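Local coordinates for protein muramidase (Trichobolus zukalii, PDB 6ZMV) that probably hydrolyses the glycosidic bonds of bacterial cell-wall peptidoglycan, as a fungal lysozyme (muramidase) of glycoside hydrolase family 25, at residues F75-G80 with K124-R129; D118-Y123 with R129-Y134. All coordinates share one frame; numbering follows the deposited sequence.

Interaction 1: residues F75-G80 with K124-R129; sequences FFFKNG and KTLSGR. With SO4 (sulfate ion), chain G.
The ring of Phe77 lies with one face against Leu126, whose CB stands 3.7 Å from the ring centroid and only 4° off the normal, a CH-pi contact centred on the ring. Ser127 CA approaches the same ring obliquely, 3.9 Å from Phe77 CE1. The far end of the ring reaches the backbone, with Phe77 CZ 3.4 Å from Leu126 O. Phe77 holds CG anti to its backbone N (chi1 179°), which carries the ring out over the last turn of helix 109-127. Near the root of the ring the Leu126 branch takes over, CD1 resting 3.7 Å from Phe77 CB, so that the leucine spans both the ring and its stem. The contact is small and mainly apolar, apart from the ring end lying on the Leu126 carbonyl. Beside it the helix ends in polar bonds: Ser127 OG accepts from Arg129 N at 3.0 Å, a nearly straight bond (167°) that makes an ST turn, and also bonds to Tyr123 O. Gly128 leaves helical angles with positive phi, where a side chain would jam against the preceding carbonyl. Lys124 NZ donates to Gly128 O from above the carbonyl plane and to O1 of a sulfate at 3.0 Å, linking the helix end to the anion. At the protein surface, the contact packs the C-terminal end of helix 69-78 against that of helix 109-127; from helix 69-78, Phe76 turns instead to strand 26-33, touching Ala31 and Thr32.

Interaction 2: residues D118-Y123 with R129-Y134; sequences DFVNRY and RYPMIY. With SO4 (sulfate ion), chain G.
Residues 118-123 of helix 109-127 and the chain entering strand 132-136 come closest at Val120 and Tyr130, whose CA atoms are 6.2 Å apart. In the conformer described, one of two modelled, Val120 sends its two methyls to different partners: CG1 meets the edge of the Tyr130 ring, 3.4 Å from CD1, whereas CG2 lies 4.0 Å from Pro131 CG and also touches Ile133 CD1. CG1 anti to the backbone N (chi1 159°) puts that methyl at the Tyr130 ring, leaving CG2 for Pro131 and Ile133. Asn121 runs alongside Tyr130, its amide turned 75° from the ring; OD1 lies in the ring plane at the edge but 3.7 Å from Tyr130 OH, too far for a bond. About one turn on from Val120, Tyr123 slides past Pro131 in the opposite direction, CD2 lying 3.7 Å from Pro131 CB and 3.3 Å from Arg129 O. On the loop, Tyr130 N donates to sulfate O1 at 3.0 Å (159°). Replacing Tyr130 with an alanine would probably open a gap beside Val120 CG1 and leave Asn121 without its ring neighbour. Across the two segments the attachment is thus mostly apolar packing, while Asn121 ND2 bonds to Ser117 O, Tyr123 OH to Gly81 O and Gly92 N, and Arg129 to Leu203 O, with a cation-pi contact to Trp83; the sulfate, probably from the crystallisation liquor, is held by Tyr130 N and Lys124 NZ.

In the fold
From the N terminus, the chain first supplies 75-80 at the end of helix 69-78, passes through strand 93-95, and enters helix 109-127 with 118-123. Interaction 1 closes a loop when 124-129 returns to 75-80 after 43 intervening residues. Interaction 2 opens within that loop and closes beyond it, at 129-134, so the two cross, sharing Arg129. Its short connection completes the beta-alpha-beta unit of strand 93-95, helix 109-127 and strand 132-136, part of the TIM-barrel-like fold of this family. Together they tie helix 109-127 to the neighbouring helix and to the next strand. Phe76 packs on Tyr123 and Phe119 between the contacts, and one sulfate touches both.

Interaction 1: residues F75-G80 with K124-R129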
ATOM      1  N   PHE A  75      14.916  -1.234  -3.365  1.00  4.98           N
ATOM      2  CA  PHE A  75      15.032   0.056  -2.680  1.00  5.18           C
ATOM      3  C   PHE A  75      13.994   0.169  -1.563  1.00  4.90           C
ATOM      4  O   PHE A  75      14.310   0.551  -0.439  1.00  6.07           O
ATOM      5  CB  PHE A  75      14.936   1.178  -3.720  1.00  6.51           C
ATOM      6  CG  PHE A  75      15.067   2.540  -3.124  1.00  7.31           C
ATOM      7  CD1 PHE A  75      16.242   2.941  -2.501  1.00  8.79           C
ATOM      8  CD2 PHE A  75      14.063   3.473  -3.302  1.00  7.45           C
ATOM      9  CE1 PHE A  75      16.334   4.227  -1.997  1.00 12.18           C
ATOM     10  CE2 PHE A  75      14.134   4.736  -2.748  1.00  9.11           C
ATOM     11  CZ  PHE A  75      15.267   5.100  -2.100  1.00 10.75           C
ATOM     12  N   PHE A  76      12.762  -0.167  -1.871  1.00  4.96           N
ATOM     13  CA  PHE A  76      11.665  -0.174  -0.873  1.00  4.37           C
ATOM     14  C   PHE A  76      12.025  -1.091   0.300  1.00  4.61           C
ATOM     15  O   PHE A  76      11.906  -0.731   1.454  1.00  5.64           O
ATOM     16  CB  PHE A  76      10.391  -0.594  -1.550  1.00  4.16           C
ATOM     17  CG  PHE A  76       9.211  -0.806  -0.650  1.00  3.75           C
ATOM     18  CD1 PHE A  76       8.808   0.145   0.253  1.00  4.22           C
ATOM     19  CD2 PHE A  76       8.489  -1.969  -0.759  1.00  3.84           C
ATOM     20  CE1 PHE A  76       7.688  -0.055   1.028  1.00  4.85           C
ATOM     21  CE2 PHE A  76       7.332  -2.177   0.009  1.00  4.84           C
ATOM     22  CZ  PHE A  76       6.931  -1.181   0.883  1.00  4.87           C
ATOM     23  N   PHE A  77      12.413  -2.317  -0.041  1.00  4.82           N
ATOM     24  CA  PHE A  77      12.648  -3.341   0.974  1.00  5.59           C
ATOM     25  C   PHE A  77      13.744  -2.903   1.938  1.00  6.74           C
ATOM     26  O   PHE A  77      13.576  -3.168   3.157  1.00  8.69           O
ATOM     27  CB  PHE A  77      12.996  -4.655   0.274  1.00  6.10           C
ATOM     28  CG  PHE A  77      13.269  -5.774   1.237  1.00  7.21           C
ATOM     29  CD1 PHE A  77      12.211  -6.402   1.892  1.00  7.79           C
ATOM     30  CD2 PHE A  77      14.582  -6.152   1.530  1.00  8.51           C
ATOM     31  CE1 PHE A  77      12.471  -7.423   2.793  1.00  8.50           C
ATOM     32  CE2 PHE A  77      14.841  -7.210   2.369  1.00  9.63           C
ATOM     33  CZ  PHE A  77      13.783  -7.806   3.029  1.00  8.82           C
ATOM     34  N   LYS A  78      14.772  -2.266   1.398  1.00  6.50           N
ATOM     35  CA  LYS A  78      15.960  -1.840   2.191  1.00  8.00           C
ATOM     36  C   LYS A  78      15.617  -0.628   3.064  1.00  7.51           C
ATOM     37  O   LYS A  78      16.373  -0.305   3.939  1.00 11.29           O
ATOM     38  CB  LYS A  78      17.156  -1.582   1.275  1.00 10.21           C
ATOM     39  CG  LYS A  78      17.717  -2.869   0.716  1.00 16.37           C
ATOM     40  CD  LYS A  78      18.669  -2.681  -0.474  1.00 27.30           C
ATOM     41  N   ASN A  79      14.525   0.083   2.783  1.00  6.06           N
ATOM     42  CA  ASN A  79      14.266   1.423   3.369  1.00  6.36           C
ATOM     43  C   ASN A  79      12.873   1.494   4.002  1.00  5.97           C
ATOM     44  O   ASN A  79      12.210   2.534   3.920  1.00  8.65           O
ATOM     45  CB  ASN A  79      14.468   2.525   2.331  1.00  6.55           C
ATOM     46  CG  ASN A  79      15.950   2.659   2.018  1.00  6.87           C
ATOM     47  OD1 ASN A  79      16.710   3.192   2.825  1.00 10.72           O
ATOM     48  ND2 ASN A  79      16.354   2.160   0.882  1.00  8.42           N
ATOM     49  N   GLY A  80      12.379   0.401   4.550  1.00  6.22           N
ATOM     50  CA  GLY A  80      11.134   0.453   5.316  1.00  7.57           C
ATOM     51  C   GLY A  80      10.099  -0.573   4.888  1.00  8.36           C
ATOM     52  O   GLY A  80       9.101  -0.721   5.608  1.00 10.52           O
ATOM     53  N   LYS A 124       8.447 -10.545  -3.063  1.00  3.85           N
ATOM     54  CA  LYS A 124       8.174 -11.872  -2.541  1.00  4.37           C
ATOM     55  C   LYS A 124       9.456 -12.594  -2.155  1.00  4.72           C
ATOM     56  O   LYS A 124       9.499 -13.182  -1.061  1.00  4.79           O
ATOM     57  CB  LYS A 124       7.380 -12.661  -3.582  1.00  6.01           C
ATOM     58  CG  LYS A 124       7.159 -14.150  -3.367  1.00 10.73           C
ATOM     59  CD  LYS A 124       6.229 -14.471  -2.306  1.00 12.06           C
ATOM     60  CE  LYS A 124       5.963 -15.956  -2.283  1.00 12.03           C
ATOM     61  NZ  LYS A 124       5.245 -16.326  -1.035  1.00 18.76           N
ATOM     62  N   THR A 125      10.472 -12.607  -3.014  1.00  4.35           N
ATOM     63  CA  THR A 125      11.695 -13.339  -2.633  1.00  4.68           C
ATOM     64  C   THR A 125      12.389 -12.638  -1.488  1.00  5.42           C
ATOM     65  O   THR A 125      12.983 -13.327  -0.651  1.00  7.03           O
ATOM     66  CB  THR A 125      12.617 -13.598  -3.819  1.00  5.95           C
ATOM     67  OG1 THR A 125      13.511 -14.631  -3.411  1.00  8.52           O
ATOM     68  CG2 THR A 125      13.339 -12.372  -4.310  1.00  6.21           C
ATOM     69  N   LEU A 126      12.357 -11.299  -1.422  1.00  5.34           N
ATOM     70  CA  LEU A 126      13.104 -10.584  -0.356  1.00  6.20           C
ATOM     71  C   LEU A 126      12.397 -10.764   0.993  1.00  6.24           C
ATOM     72  O   LEU A 126      13.102 -10.976   2.019  1.00  8.14           O
ATOM     73  CB  LEU A 126      13.142  -9.104  -0.714  1.00  6.09           C
ATOM     74  CG  LEU A 126      14.039  -8.753  -1.878  1.00  7.06           C
ATOM     75  CD1 LEU A 126      13.874  -7.276  -2.236  1.00  8.99           C
ATOM     76  CD2 LEU A 126      15.507  -9.107  -1.610  1.00  8.77           C
ATOM     77  N   SER A 127      11.066 -10.644   1.016  1.00  5.66           N
ATOM     78  CA  SER A 127      10.295 -10.595   2.283  1.00  6.54           C
ATOM     79  C   SER A 127       9.728 -11.961   2.690  1.00  7.08           C
ATOM     80  O   SER A 127       9.396 -12.101   3.887  1.00  8.74           O
ATOM     81  CB  SER A 127       9.153  -9.608   2.175  1.00  6.65           C
ATOM     82  OG  SER A 127       8.088 -10.164   1.419  1.00  7.18           O
ATOM     83  N   GLY A 128       9.502 -12.846   1.720  1.00  6.08           N
ATOM     84  CA  GLY A 128       8.742 -14.070   1.946  1.00  6.93           C
ATOM     85  C   GLY A 128       7.314 -14.032   1.539  1.00  7.81           C
ATOM     86  O   GLY A 128       6.716 -15.111   1.411  1.00 11.18           O
ATOM     87  N   ARG A 129       6.765 -12.868   1.230  1.00  5.46           N
ATOM     88  CA  ARG A 129       5.362 -12.772   0.875  1.00  5.98           C
ATOM     89  C   ARG A 129       5.135 -11.714  -0.175  1.00  5.48           C
ATOM     90  O   ARG A 129       5.960 -10.836  -0.418  1.00  5.33           O
ATOM     91  CB  ARG A 129       4.474 -12.601   2.085  1.00  7.81           C
ATOM     92  CG  ARG A 129       4.630 -11.239   2.709  1.00  6.71           C
ATOM     93  CD  ARG A 129       3.808 -11.164   3.997  1.00  8.79           C
ATOM     94  NE  ARG A 129       2.360 -11.320   3.786  1.00  9.30           N
ATOM     95  CZ  ARG A 129       1.455 -11.225   4.722  1.00  8.57           C
ATOM     96  NH1 ARG A 129       0.175 -11.300   4.414  1.00  8.83           N
ATOM     97  NH2 ARG A 129       1.835 -10.994   5.961  1.00  8.48           N
TER
HETATM   98  S   SO4 G 305       1.923 -14.900   0.703  0.50 18.79           S
HETATM   99  O1  SO4 G 305       2.899 -14.643  -0.330  0.50 17.84           O
HETATM  100  O2  SO4 G 305       1.429 -13.602   1.038  0.50 29.56           O
HETATM  101  O3  SO4 G 305       0.870 -15.697   0.117  0.50 20.89           O
HETATM  102  O4  SO4 G 305       2.490 -15.528   1.876  0.50 18.80           O

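Interaction 2: residues D118-Y123 with R129-Y134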
ATOM      1  N   ASP A 118       7.619  -7.713 -11.929  0.50  5.58           N
ATOM      2  CA  ASP A 118       9.015  -7.716 -11.448  0.50  5.69           C
ATOM      3  C   ASP A 118       9.072  -7.144 -10.029  0.50  4.75           C
ATOM      4  O   ASP A 118       9.783  -7.711  -9.194  0.50  6.00           O
ATOM      5  CB  ASP A 118       9.908  -6.882 -12.365  0.50  6.48           C
ATOM      6  CG  ASP A 118      10.309  -7.489 -13.692  0.50  7.27           C
ATOM      7  OD1 ASP A 118      10.040  -8.644 -13.882  0.50  9.63           O
ATOM      8  OD2 ASP A 118      10.843  -6.711 -14.521  0.50  9.23           O
ATOM      9  N   PHE A 119       8.342  -6.067  -9.752  1.00  4.21           N
ATOM     10  CA  PHE A 119       8.300  -5.536  -8.382  1.00  4.03           C
ATOM     11  C   PHE A 119       7.761  -6.595  -7.446  1.00  3.62           C
ATOM     12  O   PHE A 119       8.367  -6.864  -6.373  1.00  4.14           O
ATOM     13  CB  PHE A 119       7.475  -4.261  -8.307  1.00  4.18           C
ATOM     14  CG  PHE A 119       7.515  -3.598  -6.948  1.00  3.82           C
ATOM     15  CD1 PHE A 119       6.782  -4.126  -5.884  1.00  4.25           C
ATOM     16  CD2 PHE A 119       8.291  -2.475  -6.731  1.00  3.91           C
ATOM     17  CE1 PHE A 119       6.850  -3.535  -4.639  1.00  4.43           C
ATOM     18  CE2 PHE A 119       8.394  -1.898  -5.486  1.00  4.49           C
ATOM     19  CZ  PHE A 119       7.642  -2.410  -4.441  1.00  4.05           C
ATOM     20  N   VAL A 120       6.598  -7.147  -7.793  0.50  3.79           N
ATOM     21  CA  VAL A 120       5.855  -8.080  -6.904  0.50  4.80           C
ATOM     22  C   VAL A 120       6.690  -9.322  -6.571  0.50  5.02           C
ATOM     23  O   VAL A 120       6.760  -9.720  -5.384  0.50  5.12           O
ATOM     24  CB  VAL A 120       4.521  -8.453  -7.576  0.50  5.54           C
ATOM     25  CG1 VAL A 120       3.910  -9.734  -7.042  0.50  5.92           C
ATOM     26  CG2 VAL A 120       3.534  -7.304  -7.559  0.50  5.62           C
ATOM     27  N   ASN A 121       7.295  -9.911  -7.584  1.00  4.16           N
ATOM     28  CA  ASN A 121       8.059 -11.138  -7.393  1.00  4.32           C
ATOM     29  C   ASN A 121       9.358 -10.817  -6.684  1.00  4.25           C
ATOM     30  O   ASN A 121       9.789 -11.609  -5.835  1.00  4.88           O
ATOM     31  CB  ASN A 121       8.276 -11.853  -8.722  1.00  4.71           C
ATOM     32  CG  ASN A 121       7.005 -12.553  -9.171  1.00  5.45           C
ATOM     33  OD1 ASN A 121       6.534 -13.481  -8.509  1.00  6.94           O
ATOM     34  ND2 ASN A 121       6.419 -12.094 -10.263  1.00  9.30           N
ATOM     35  N   ARG A 122      10.029  -9.713  -6.985  1.00  4.05           N
ATOM     36  CA  ARG A 122      11.233  -9.343  -6.215  0.50  4.73           C
ATOM     37  C   ARG A 122      10.881  -9.161  -4.740  1.00  4.76           C
ATOM     38  O   ARG A 122      11.612  -9.677  -3.857  1.00  4.99           O
ATOM     39  CB  ARG A 122      11.841  -8.075  -6.778  0.50  4.61           C
ATOM     40  CG  ARG A 122      13.201  -7.752  -6.221  0.50  4.82           C
ATOM     41  CD  ARG A 122      14.216  -8.853  -6.400  0.50  5.30           C
ATOM     42  NE  ARG A 122      15.518  -8.365  -6.025  0.50  5.84           N
ATOM     43  CZ  ARG A 122      16.644  -8.913  -6.414  0.50  8.06           C
ATOM     44  NH1 ARG A 122      16.664 -10.003  -7.152  0.50  8.63           N
ATOM     45  NH2 ARG A 122      17.770  -8.373  -6.015  0.50 10.61           N
ATOM     46  N   TYR A 123       9.784  -8.478  -4.444  1.00  4.16           N
ATOM     47  CA  TYR A 123       9.368  -8.281  -3.047  1.00  4.17           C
ATOM     48  C   TYR A 123       9.082  -9.621  -2.364  1.00  3.82           C
ATOM     49  O   TYR A 123       9.476  -9.795  -1.180  1.00  4.58           O
ATOM     50  CB  TYR A 123       8.178  -7.312  -2.983  1.00  4.25           C
ATOM     51  CG  TYR A 123       7.825  -6.966  -1.560  1.00  3.91           C
ATOM     52  CD1 TYR A 123       8.492  -5.929  -0.936  1.00  4.03           C
ATOM     53  CD2 TYR A 123       6.883  -7.718  -0.843  1.00  4.23           C
ATOM     54  CE1 TYR A 123       8.242  -5.657   0.396  1.00  4.00           C
ATOM     55  CE2 TYR A 123       6.619  -7.427   0.479  1.00  4.21           C
ATOM     56  CZ  TYR A 123       7.334  -6.415   1.122  1.00  4.05           C
ATOM     57  OH  TYR A 123       7.011  -6.093   2.455  1.00  4.56           O
ATOM     58  N   ARG A 129       6.765 -12.868   1.230  1.00  5.46           N
ATOM     59  CA  ARG A 129       5.362 -12.772   0.875  1.00  5.98           C
ATOM     60  C   ARG A 129       5.135 -11.714  -0.175  1.00  5.48           C
ATOM     61  O   ARG A 129       5.960 -10.836  -0.418  1.00  5.33           O
ATOM     62  CB  ARG A 129       4.474 -12.601   2.085  1.00  7.81           C
ATOM     63  CG  ARG A 129       4.630 -11.239   2.709  1.00  6.71           C
ATOM     64  CD  ARG A 129       3.808 -11.164   3.997  1.00  8.79           C
ATOM     65  NE  ARG A 129       2.360 -11.320   3.786  1.00  9.30           N
ATOM     66  CZ  ARG A 129       1.455 -11.225   4.722  1.00  8.57           C
ATOM     67  NH1 ARG A 129       0.175 -11.300   4.414  1.00  8.83           N
ATOM     68  NH2 ARG A 129       1.835 -10.994   5.961  1.00  8.48           N
ATOM     69  N   TYR A 130       4.022 -11.858  -0.840  1.00  5.48           N
ATOM     70  CA  TYR A 130       3.603 -10.879  -1.843  1.00  4.09           C
ATOM     71  C   TYR A 130       3.232  -9.552  -1.193  1.00  4.36           C
ATOM     72  O   TYR A 130       2.647  -9.522  -0.102  1.00  5.45           O
ATOM     73  CB  TYR A 130       2.449 -11.442  -2.660  1.00  4.72           C
ATOM     74  CG  TYR A 130       2.887 -12.532  -3.617  1.00  5.93           C
ATOM     75  CD1 TYR A 130       3.626 -12.202  -4.742  1.00  8.00           C
ATOM     76  CD2 TYR A 130       2.506 -13.843  -3.440  1.00  8.05           C
ATOM     77  CE1 TYR A 130       4.039 -13.150  -5.644  1.00  9.33           C
ATOM     78  CE2 TYR A 130       2.895 -14.806  -4.362  1.00  9.94           C
ATOM     79  CZ  TYR A 130       3.671 -14.467  -5.460  1.00 11.16           C
ATOM     80  OH  TYR A 130       4.074 -15.371  -6.430  1.00 14.31           O
ATOM     81  N   PRO A 131       3.486  -8.436  -1.881  1.00  4.08           N
ATOM     82  CA  PRO A 131       3.046  -7.144  -1.415  1.00  3.96           C
ATOM     83  C   PRO A 131       1.563  -6.975  -1.687  1.00  3.47           C
ATOM     84  O   PRO A 131       0.964  -7.638  -2.527  1.00  4.29           O
ATOM     85  CB  PRO A 131       3.859  -6.170  -2.244  1.00  4.58           C
ATOM     86  CG  PRO A 131       3.989  -6.903  -3.579  1.00  4.81           C
ATOM     87  CD  PRO A 131       4.096  -8.369  -3.228  1.00  4.21           C
ATOM     88  N   MET A 132       1.004  -5.980  -1.027  1.00  2.97           N
ATOM     89  CA  MET A 132      -0.318  -5.444  -1.416  1.00  3.68           C
ATOM     90  C   MET A 132      -0.128  -4.512  -2.619  1.00  3.39           C
ATOM     91  O   MET A 132       0.953  -3.901  -2.765  1.00  4.32           O
ATOM     92  CB  MET A 132      -0.953  -4.675  -0.255  1.00  3.71           C
ATOM     93  CG  MET A 132      -0.917  -5.450   1.054  1.00  4.82           C
ATOM     94  SD  MET A 132      -2.015  -4.897   2.334  1.00  5.92           S
ATOM     95  CE  MET A 132      -1.224  -3.340   2.726  1.00  5.65           C
ATOM     96  N   ILE A 133      -1.163  -4.374  -3.426  1.00  3.82           N
ATOM     97  CA  ILE A 133      -1.188  -3.431  -4.574  1.00  4.02           C
ATOM     98  C   ILE A 133      -2.269  -2.412  -4.310  1.00  3.97           C
ATOM     99  O   ILE A 133      -3.453  -2.823  -4.171  1.00  4.32           O
ATOM    100  CB  ILE A 133      -1.371  -4.134  -5.905  1.00  4.12           C
ATOM    101  CG1 ILE A 133      -0.163  -5.031  -6.186  1.00  4.53           C
ATOM    102  CG2 ILE A 133      -1.587  -3.121  -7.005  1.00  4.91           C
ATOM    103  CD1 ILE A 133      -0.369  -5.933  -7.417  1.00  5.00           C
ATOM    104  N   TYR A 134      -1.919  -1.137  -4.323  1.00  3.39           N
ATOM    105  CA  TYR A 134      -2.856  -0.012  -4.236  1.00  2.88           C
ATOM    106  C   TYR A 134      -3.126   0.503  -5.618  1.00  3.08           C
ATOM    107  O   TYR A 134      -2.190   0.760  -6.404  1.00  3.86           O
ATOM    108  CB  TYR A 134      -2.257   1.101  -3.363  1.00  3.58           C
ATOM    109  CG  TYR A 134      -3.014   2.400  -3.391  1.00  4.00           C
ATOM    110  CD1 TYR A 134      -2.806   3.320  -4.403  1.00  4.65           C
ATOM    111  CD2 TYR A 134      -3.882   2.745  -2.379  1.00  3.96           C
ATOM    112  CE1 TYR A 134      -3.471   4.533  -4.400  1.00  4.65           C
ATOM    113  CE2 TYR A 134      -4.564   3.947  -2.389  1.00  4.71           C
ATOM    114  CZ  TYR A 134      -4.364   4.853  -3.399  1.00  4.43           C
ATOM    115  OH  TYR A 134      -5.000   6.064  -3.384  1.00  6.56           O
TER
HETATM  116  S   SO4 G 305       1.923 -14.900   0.703  0.50 18.79           S
HETATM  117  O1  SO4 G 305       2.899 -14.643  -0.330  0.50 17.84           O
HETATM  118  O2  SO4 G 305       1.429 -13.602   1.038  0.50 29.56           O
HETATM  119  O3  SO4 G 305       0.870 -15.697   0.117  0.50 20.89           O
HETATM  120  O4  SO4 G 305       2.490 -15.528   1.876  0.50 18.80           O